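Local structure of hyaluronidase (Streptomyces koganeiensis, 4UFQ) at the interface of chains A and B. The protein is a secreted-type bacterial hyaluronidase that degrades hyaluronan, probably working as an intertwined trimer. Coordinates in Å, arbitrary orientation; residue numbers count along the deposited sequence, not the author numbering. Chains: chain A/B, Hyaluronidase.

The interface of chains A and B. Residues chain A 100, 105, 107-108; chain B 82, 84, 90, 93.
The strand A:96-101 and the loop that follows it, up to the short strand at A:108, meet the strand B:79-83 and the B loop carrying B:Gly84, B:Asp90 and B:Ala93. A:Leu100 and B:His82 form a parallel beta bridge, which aligns the two strands at this level. Beyond it the loops are joined through the hydroxyl of A:Thr105. OG1 of A:Thr105 donates to the carboxylate oxygen OD2 of B:Asp90 at 2.7 Å, reaching the syn side but 32° out of the carboxylate plane, and the two side chains cross at about a right angle. OG1 of A:Thr105 also accepts the backbone N-H of A:Ala107 (N to OG1 3.2 Å), a bond within chain A that probably helps shape the loop, and it pairs with a water at 2.8 Å. With OG1 trans to the backbone N (chi1 -174°), the hydroxyl is directed at chain B while the methyl CG2 takes the position between N and the carbonyl carbon.

The water ties this hydroxyl to B:His82. The water oxygen lies in the imidazole plane at the ring edge, 2.8 Å from ND1 of B:His82, and is also bonded to the histidine's own carbonyl O. B:Asp90 OD2 lies in the ring plane too, at the CE1 edge and not hydrogen-bonded to the ring; the ND1-water bond, nearly straight at the hydrogen (170°), probably helps fix the ring's rotation. The methyl CB of A:Ala107 stands above the plane of the B:His82 imidazole, out beyond the ND1-CE1 bond and not over the ring centre, 3.6 Å from CE1. Farther along, the backbone N of A:Gln108 donates to the carbonyl O of B:Ala93 at 2.9 Å; the bond is nearly straight, although the donor stands above the carbonyl plane. The amide NE2 of A:Gln108 adds a weak bond to that oxygen.

The site lies near mid-length of the elongated, probably biological trimer, in the intertwined triple-stranded beta-helix typical of HylP-type hyaluronidases, where chains A and B pack side by side.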
ATOM      1  N   LEU A 100     -12.729   2.653  -5.309  1.00 24.45           N
ATOM      2  CA  LEU A 100     -13.369   3.841  -4.757  1.00 24.91           C
ATOM      3  C   LEU A 100     -14.419   4.301  -5.744  1.00 27.69           C
ATOM      4  O   LEU A 100     -14.108   4.989  -6.713  1.00 27.00           O
ATOM      5  CB  LEU A 100     -12.305   4.916  -4.526  1.00 23.38           C
ATOM      6  CG  LEU A 100     -11.149   4.461  -3.630  1.00 24.06           C
ATOM      7  CD1 LEU A 100     -10.063   5.546  -3.603  1.00 26.16           C
ATOM      8  CD2 LEU A 100     -11.587   4.124  -2.224  1.00 28.56           C
ATOM      9  N   THR A 105     -16.630  11.298  -5.345  1.00 29.84           N
ATOM     10  CA  THR A 105     -16.104  10.812  -4.074  1.00 28.46           C
ATOM     11  C   THR A 105     -14.788  11.498  -3.676  1.00 26.26           C
ATOM     12  O   THR A 105     -14.001  11.938  -4.533  1.00 25.90           O
ATOM     13  CB  THR A 105     -15.913   9.287  -4.102  1.00 29.60           C
ATOM     14  OG1 THR A 105     -15.531   8.836  -2.804  1.00 28.26           O
ATOM     15  CG2 THR A 105     -14.839   8.871  -5.102  1.00 26.73           C
ATOM     16  N   ALA A 107     -13.197   9.853  -0.938  1.00 25.72           N
ATOM     17  CA  ALA A 107     -12.653   8.752  -0.150  1.00 24.87           C
ATOM     18  C   ALA A 107     -11.204   8.430  -0.489  1.00 23.74           C
ATOM     19  O   ALA A 107     -10.779   8.514  -1.639  1.00 23.50           O
ATOM     20  CB  ALA A 107     -13.502   7.510  -0.339  1.00 24.91           C
ATOM     21  N   GLN A 108     -10.456   8.034   0.529  1.00 23.34           N
ATOM     22  CA  GLN A 108      -9.067   7.663   0.362  1.00 22.56           C
ATOM     23  C   GLN A 108      -8.947   6.186   0.072  1.00 22.18           C
ATOM     24  O   GLN A 108      -9.866   5.409   0.357  1.00 23.16           O
ATOM     25  CB  GLN A 108      -8.287   8.031   1.625  1.00 22.52           C
ATOM     26  CG  GLN A 108      -8.386   9.509   1.977  1.00 23.40           C
ATOM     27  CD  GLN A 108      -7.866   9.809   3.358  1.00 45.93           C
ATOM     28  OE1 GLN A 108      -6.680  10.067   3.535  1.00 29.80           O
ATOM     29  NE2 GLN A 108      -8.746   9.761   4.349  1.00 53.29           N
TER
ATOM     30  N   HIS B  82     -15.632   0.740  -1.773  1.00 25.77           N
ATOM     31  CA  HIS B  82     -16.247   1.828  -1.022  1.00 26.56           C
ATOM     32  C   HIS B  82     -17.222   2.558  -1.935  1.00 27.75           C
ATOM     33  O   HIS B  82     -16.826   3.112  -2.974  1.00 27.47           O
ATOM     34  CB  HIS B  82     -15.207   2.800  -0.462  1.00 25.75           C
ATOM     35  CG  HIS B  82     -15.815   3.952   0.269  1.00 30.64           C
ATOM     36  ND1 HIS B  82     -16.108   5.147  -0.352  1.00 27.22           N
ATOM     37  CD2 HIS B  82     -16.233   4.082   1.551  1.00 28.90           C
ATOM     38  CE1 HIS B  82     -16.660   5.970   0.521  1.00 30.56           C
ATOM     39  NE2 HIS B  82     -16.753   5.346   1.685  1.00 28.71           N
ATOM     40  N   GLY B  84     -19.094   5.599  -2.589  1.00 30.90           N
ATOM     41  CA  GLY B  84     -18.903   6.974  -2.173  1.00 31.01           C
ATOM     42  C   GLY B  84     -20.083   7.885  -2.420  1.00 33.08           C
ATOM     43  O   GLY B  84     -21.206   7.443  -2.693  1.00 34.78           O
ATOM     44  N   ASP B  90     -17.447  12.233   1.853  1.00 35.79           N
ATOM     45  CA  ASP B  90     -16.669  11.120   2.385  1.00 29.66           C
ATOM     46  C   ASP B  90     -15.163  11.398   2.401  1.00 28.90           C
ATOM     47  O   ASP B  90     -14.348  10.483   2.294  1.00 27.73           O
ATOM     48  CB  ASP B  90     -16.959   9.852   1.590  1.00 29.02           C
ATOM     49  CG  ASP B  90     -16.819  10.044   0.097  1.00 41.59           C
ATOM     50  OD1 ASP B  90     -16.418  11.144  -0.361  1.00 29.82           O
ATOM     51  OD2 ASP B  90     -17.107   9.066  -0.619  1.00 29.04           O
ATOM     52  N   ALA B  93     -13.244   9.286   4.796  1.00 26.64           N
ATOM     53  CA  ALA B  93     -13.356   7.839   4.668  1.00 25.95           C
ATOM     54  C   ALA B  93     -12.169   7.249   3.896  1.00 31.19           C
ATOM     55  O   ALA B  93     -11.388   7.968   3.253  1.00 24.57           O
ATOM     56  CB  ALA B  93     -14.663   7.476   3.978  1.00 34.40           C
TER
HETATM   57  O   HOH W   1     -15.525   6.005  -2.931  1.00 23.50           O